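PDB 2GAS: isoflavone reductase from Medicago sativa, which catalyses the NADPH-dependent reduction of achiral isoflavones such as 2'-hydroxyformononetin to chiral isoflavanones, on the way to the alfalfa phytoalexin (-)-medicarpin. Local coordinates for residues H17-S22 with V194-I199; N3-G9 with V77-A83. Residue numbers count along the deposited sequence, not the author numbering.

Interaction 1 of 2, residues H17-S22 with V194-I199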
loop_
_atom_site.group_PDB
_atom_site.type_symbol
_atom_site.label_atom_id
_atom_site.label_comp_id
_atom_site.label_asym_id
_atom_site.label_seq_id
_atom_site.Cartn_x
_atom_site.Cartn_y
_atom_site.Cartn_z
ATOM N N HIS A 17 -0.236 2.333 10.541
ATOM C CA HIS A 17 0.727 3.394 10.273
ATOM C C HIS A 17 0.060 4.666 9.779
ATOM O O HIS A 17 0.595 5.764 9.948
ATOM C CB HIS A 17 1.778 2.886 9.289
ATOM C CG HIS A 17 2.633 1.800 9.861
ATOM N ND1 HIS A 17 3.569 2.037 10.844
ATOM C CD2 HIS A 17 2.623 0.459 9.664
ATOM C CE1 HIS A 17 4.097 0.889 11.231
ATOM N NE2 HIS A 17 3.539 -0.084 10.531
ATOM N N ILE A 18 -1.108 4.516 9.163
ATOM C CA ILE A 18 -1.871 5.661 8.695
ATOM C C ILE A 18 -2.475 6.338 9.926
ATOM O O ILE A 18 -2.479 7.567 10.032
ATOM C CB ILE A 18 -2.989 5.215 7.728
ATOM C CG1 ILE A 18 -2.357 4.557 6.505
ATOM C CG2 ILE A 18 -3.828 6.412 7.305
ATOM C CD1 ILE A 18 -1.520 5.487 5.680
ATOM N N VAL A 19 -2.973 5.533 10.862
ATOM C CA VAL A 19 -3.542 6.080 12.090
ATOM C C VAL A 19 -2.450 6.849 12.837
ATOM O O VAL A 19 -2.651 7.997 13.233
ATOM C CB VAL A 19 -4.088 4.970 13.022
ATOM C CG1 VAL A 19 -4.466 5.566 14.371
ATOM C CG2 VAL A 19 -5.300 4.298 12.382
ATOM N N TRP A 20 -1.288 6.228 13.014
ATOM C CA TRP A 20 -0.204 6.900 13.726
ATOM C C TRP A 20 0.286 8.168 13.019
ATOM O O TRP A 20 0.605 9.162 13.671
ATOM C CB TRP A 20 0.966 5.939 13.963
ATOM C CG TRP A 20 0.653 4.874 14.988
ATOM C CD1 TRP A 20 -0.066 5.036 16.140
ATOM C CD2 TRP A 20 1.068 3.505 14.965
ATOM N NE1 TRP A 20 -0.125 3.852 16.835
ATOM C CE2 TRP A 20 0.565 2.896 16.137
ATOM C CE3 TRP A 20 1.819 2.729 14.068
ATOM C CZ2 TRP A 20 0.787 1.546 16.438
ATOM C CZ3 TRP A 20 2.040 1.386 14.367
ATOM C CH2 TRP A 20 1.524 0.809 15.544
ATOM N N ALA A 21 0.343 8.146 11.691
ATOM C CA ALA A 21 0.801 9.323 10.959
ATOM C C ALA A 21 -0.217 10.454 11.088
ATOM O O ALA A 21 0.145 11.629 11.131
ATOM C CB ALA A 21 1.028 8.979 9.480
ATOM N N SER A 22 -1.495 10.098 11.156
ATOM C CA SER A 22 -2.541 11.101 11.282
ATOM C C SER A 22 -2.391 11.788 12.639
ATOM O O SER A 22 -2.472 13.013 12.735
ATOM C CB SER A 22 -3.919 10.449 11.150
ATOM O OG SER A 22 -4.949 11.425 11.169
ATOM N N VAL A 194 4.734 4.946 4.375
ATOM C CA VAL A 194 3.528 5.025 3.567
ATOM C C VAL A 194 2.479 5.761 4.400
ATOM O O VAL A 194 1.694 6.550 3.872
ATOM C CB VAL A 194 3.026 3.627 3.165
ATOM C CG1 VAL A 194 1.627 3.718 2.556
ATOM C CG2 VAL A 194 3.989 3.030 2.144
ATOM N N GLY A 195 2.473 5.517 5.708
ATOM C CA GLY A 195 1.521 6.216 6.554
ATOM C C GLY A 195 1.773 7.714 6.475
ATOM O O GLY A 195 0.864 8.521 6.280
ATOM N N THR A 196 3.034 8.095 6.610
ATOM C CA THR A 196 3.391 9.503 6.557
ATOM C C THR A 196 2.996 10.179 5.249
ATOM O O THR A 196 2.391 11.251 5.261
ATOM C CB THR A 196 4.889 9.668 6.814
ATOM O OG1 THR A 196 5.198 9.102 8.096
ATOM C CG2 THR A 196 5.279 11.143 6.807
ATOM N N PHE A 197 3.324 9.555 4.121
ATOM C CA PHE A 197 2.983 10.130 2.825
ATOM C C PHE A 197 1.482 10.152 2.558
ATOM O O PHE A 197 0.977 11.043 1.874
ATOM C CB PHE A 197 3.694 9.370 1.702
ATOM C CG PHE A 197 5.148 9.721 1.569
ATOM C CD1 PHE A 197 6.136 8.816 1.937
ATOM C CD2 PHE A 197 5.525 10.971 1.085
ATOM C CE1 PHE A 197 7.478 9.151 1.825
ATOM C CE2 PHE A 197 6.865 11.316 0.968
ATOM C CZ PHE A 197 7.841 10.407 1.338
ATOM N N THR A 198 0.762 9.171 3.088
ATOM C CA THR A 198 -0.680 9.132 2.882
ATOM C C THR A 198 -1.328 10.332 3.560
ATOM O O THR A 198 -2.217 10.971 2.995
ATOM C CB THR A 198 -1.292 7.836 3.448
ATOM O OG1 THR A 198 -0.740 6.711 2.756
ATOM C CG2 THR A 198 -2.804 7.828 3.272
ATOM N N ILE A 199 -0.875 10.645 4.770
ATOM C CA ILE A 199 -1.436 11.772 5.501
ATOM C C ILE A 199 -0.982 13.092 4.876
ATOM O O ILE A 199 -1.744 14.054 4.834
ATOM C CB ILE A 199 -1.065 11.701 7.008
ATOM C CG1 ILE A 199 -1.824 10.547 7.681
ATOM C CG2 ILE A 199 -1.442 13.005 7.707
ATOM C CD1 ILE A 199 -1.572 9.191 7.096
#

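Interaction 2 of 2, residues N3-G9 with V77-A83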
loop_
_atom_site.group_PDB
_atom_site.type_symbol
_atom_site.label_atom_id
_atom_site.label_comp_id
_atom_site.label_asym_id
_atom_site.label_seq_id
_atom_site.Cartn_x
_atom_site.Cartn_y
_atom_site.Cartn_z
ATOM N N ASN A 3 -8.654 19.022 8.971
ATOM C CA ASN A 3 -9.314 17.855 8.394
ATOM C C ASN A 3 -9.454 16.691 9.367
ATOM O O ASN A 3 -8.469 16.227 9.944
ATOM C CB ASN A 3 -8.557 17.359 7.155
ATOM C CG ASN A 3 -8.528 18.377 6.039
ATOM O OD1 ASN A 3 -9.571 18.788 5.529
ATOM N ND2 ASN A 3 -7.328 18.789 5.646
ATOM N N LYS A 4 -10.688 16.226 9.541
ATOM C CA LYS A 4 -10.966 15.086 10.403
ATOM C C LYS A 4 -10.808 13.870 9.499
ATOM O O LYS A 4 -11.498 13.754 8.490
ATOM C CB LYS A 4 -12.392 15.174 10.952
ATOM C CG LYS A 4 -12.582 16.334 11.930
ATOM C CD LYS A 4 -14.024 16.450 12.405
ATOM C CE LYS A 4 -14.958 16.821 11.265
ATOM N NZ LYS A 4 -16.358 17.035 11.736
ATOM N N ILE A 5 -9.891 12.979 9.866
ATOM C CA ILE A 5 -9.590 11.795 9.066
ATOM C C ILE A 5 -10.065 10.479 9.688
ATOM O O ILE A 5 -9.712 10.151 10.823
ATOM C CB ILE A 5 -8.058 11.707 8.815
ATOM C CG1 ILE A 5 -7.572 12.995 8.144
ATOM C CG2 ILE A 5 -7.723 10.490 7.935
ATOM C CD1 ILE A 5 -6.072 13.063 7.934
ATOM N N LEU A 6 -10.859 9.729 8.924
ATOM C CA LEU A 6 -11.384 8.440 9.363
ATOM C C LEU A 6 -10.647 7.320 8.639
ATOM O O LEU A 6 -10.575 7.310 7.407
ATOM C CB LEU A 6 -12.878 8.334 9.041
ATOM C CG LEU A 6 -13.520 6.964 9.285
ATOM C CD1 LEU A 6 -13.436 6.602 10.765
ATOM C CD2 LEU A 6 -14.973 6.995 8.822
ATOM N N ILE A 7 -10.117 6.379 9.408
ATOM C CA ILE A 7 -9.391 5.251 8.841
ATOM C C ILE A 7 -10.179 3.957 8.978
ATOM O O ILE A 7 -10.512 3.536 10.089
ATOM C CB ILE A 7 -8.021 5.045 9.539
ATOM C CG1 ILE A 7 -7.144 6.285 9.351
ATOM C CG2 ILE A 7 -7.338 3.787 9.000
ATOM C CD1 ILE A 7 -6.987 6.701 7.915
ATOM N N LEU A 8 -10.489 3.339 7.841
ATOM C CA LEU A 8 -11.187 2.057 7.826
ATOM C C LEU A 8 -10.058 1.021 7.779
ATOM O O LEU A 8 -9.042 1.245 7.113
ATOM C CB LEU A 8 -12.077 1.961 6.585
ATOM C CG LEU A 8 -12.985 3.175 6.345
ATOM C CD1 LEU A 8 -13.780 2.971 5.064
ATOM C CD2 LEU A 8 -13.919 3.378 7.521
ATOM N N GLY A 9 -10.229 -0.092 8.493
ATOM C CA GLY A 9 -9.195 -1.115 8.572
ATOM C C GLY A 9 -8.025 -0.557 9.377
ATOM O O GLY A 9 -6.868 -0.827 9.068
ATOM N N VAL A 77 -16.715 13.044 9.779
ATOM C CA VAL A 77 -15.370 13.359 9.314
ATOM C C VAL A 77 -15.327 14.064 7.961
ATOM O O VAL A 77 -16.360 14.294 7.332
ATOM C CB VAL A 77 -14.520 12.075 9.231
ATOM C CG1 VAL A 77 -14.475 11.397 10.595
ATOM C CG2 VAL A 77 -15.112 11.129 8.187
ATOM N N ASP A 78 -14.116 14.397 7.526
ATOM C CA ASP A 78 -13.890 15.083 6.256
ATOM C C ASP A 78 -13.225 14.181 5.216
ATOM O O ASP A 78 -13.543 14.246 4.031
ATOM C CB ASP A 78 -12.988 16.299 6.472
ATOM C CG ASP A 78 -13.585 17.310 7.424
ATOM O OD1 ASP A 78 -12.941 17.619 8.452
ATOM O OD2 ASP A 78 -14.692 17.798 7.136
ATOM N N ILE A 79 -12.291 13.353 5.669
ATOM C CA ILE A 79 -11.541 12.461 4.790
ATOM C C ILE A 79 -11.693 11.008 5.215
ATOM O O ILE A 79 -11.616 10.684 6.400
ATOM C CB ILE A 79 -10.044 12.850 4.797
ATOM C CG1 ILE A 79 -9.901 14.305 4.336
ATOM C CG2 ILE A 79 -9.245 11.913 3.884
ATOM C CD1 ILE A 79 -8.491 14.850 4.430
ATOM N N VAL A 80 -11.918 10.139 4.237
ATOM C CA VAL A 80 -12.099 8.717 4.496
ATOM C C VAL A 80 -10.995 7.935 3.793
ATOM O O VAL A 80 -10.789 8.078 2.588
ATOM C CB VAL A 80 -13.473 8.240 3.976
ATOM C CG1 VAL A 80 -13.633 6.751 4.220
ATOM C CG2 VAL A 80 -14.589 9.018 4.655
ATOM N N ILE A 81 -10.282 7.121 4.561
ATOM C CA ILE A 81 -9.194 6.314 4.020
ATOM C C ILE A 81 -9.478 4.833 4.218
ATOM O O ILE A 81 -9.620 4.374 5.348
ATOM C CB ILE A 81 -7.861 6.648 4.714
ATOM C CG1 ILE A 81 -7.539 8.133 4.517
ATOM C CG2 ILE A 81 -6.746 5.767 4.155
ATOM C CD1 ILE A 81 -6.280 8.604 5.228
ATOM N N CYS A 82 -9.575 4.091 3.118
ATOM C CA CYS A 82 -9.813 2.654 3.208
ATOM C C CYS A 82 -8.456 1.959 3.135
ATOM O O CYS A 82 -7.929 1.701 2.049
ATOM C CB CYS A 82 -10.707 2.183 2.063
ATOM S SG CYS A 82 -11.298 0.506 2.311
ATOM N N ALA A 83 -7.887 1.666 4.300
ATOM C CA ALA A 83 -6.582 1.025 4.376
ATOM C C ALA A 83 -6.636 -0.410 3.883
ATOM O O ALA A 83 -7.519 -1.179 4.274
ATOM C CB ALA A 83 -6.064 1.072 5.811
HETATM O O HOH W 1 -17.951 16.291 9.348
#

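Interaction 1 of 2, residues H17-S22 with V194-I199
H17 opens the contact through its backbone: the carbonyl O of H17 lies 3.5 Å from the CA of G195, with an angle of 149° at the hydrogen, a CA-H...O contact. A CB modelled on G195 would fall only 2.2 Å from H17 O, so the absence of a side chain is what permits the approach. One residue on, the CA atoms of I18 and G195 are 4.0 Å apart, and the side chain of I18 fits as a knob among V194, G195, T198 and I199; its CD1 reaches to 3.2 Å from the CB of T198, whose hydroxyl OG1 is turned back to V194 O at 2.7 Å. The two helices, 15-25 and 191-202, thus meet at a glycine, their local axes 7.6 Å apart and crossing at -57°. In this NADP-binding Rossmann-type domain the former is the helix that follows the first strand and the glycine-rich loop, and the latter packs beside it near the sheet. A21 brings CB to 3.5 Å from I199 CD1. S22 then packs its backbone N 3.5 Å from I199 CG1, while its OG is hydrogen-bonded to T29.

Interaction 2 of 2, residues N3-G9 with V77-A83
Six backbone hydrogen bonds join the segments, five of them in the parallel register that sets I5 beside I79 through L8 beside C82, with CA pairs 4.8 to 4.9 Å apart and local axes at 19°. I79 N gives to K4 O (3.0 Å), L6 N to I79 O (2.8 Å), I81 N to L6 O (2.9 Å), L8 N to I81 O (2.8 Å) and A83 N to L8 O (3.1 Å). On 3-9 the even-numbered residues supply these groups; I5 and I7 turn their backbone to strand 29-33, bonding Y30 and L32, which places 5-8 inside the sheet.

Further polar contacts secure the entry. In the sixth backbone bond K4 O also accepts from D78 N (2.9 Å), and K4 N donates to D78 OD1 (2.9 Å, 171°), so K4 and D78 hold each other by backbone and carboxylate together. The ammonium NZ of K4 bonds to Q76 O and to a water 3.0 Å away.

Apolar contacts cover both faces. I5, I7, I79 and I81 share the face under helix 15-25, where I7 CD1 comes within 3.3 Å of I81 CB and I5 CG2 within 3.6 Å of I81 CD1. On the other face L8 CD1 lies 3.9 Å from V80 CG1, and helix 92-102 packs against L8, V80 and C82.

At the C-terminal end G9, with phi/psi of 69/40°, leaves the strand and begins the inferred NADP(+)-binding segment. A first strand in the middle of a parallel sheet of order 3-2-1-4-5, running at its C-terminal end into a glycine-rich loop with the fourth strand beside it, is characteristic of the Rossmann fold.

How the interactions relate
The two contacts touch, their centres 11 Å apart, and together they stack two helices on the middle of one parallel sheet ordered 58-61, 29-33, 5-8, 79-82, 107-109. Their segments alternate along the chain: 3-9, then 17-22, then 77-83, then 194-199. Strand 5-8 runs through the inferred NADP(+)-binding loop directly into helix 15-25, so the first halves of both interactions form one continuous strand-loop-helix unit. I18 joins the two layers, its CG2 lying 3.2 Å from I7 CD1 and 3.9 Å from I81 CD1, while T198 of helix 191-202 also reaches I81. A helix from far along the sequence is thereby fixed against the nucleotide-binding core.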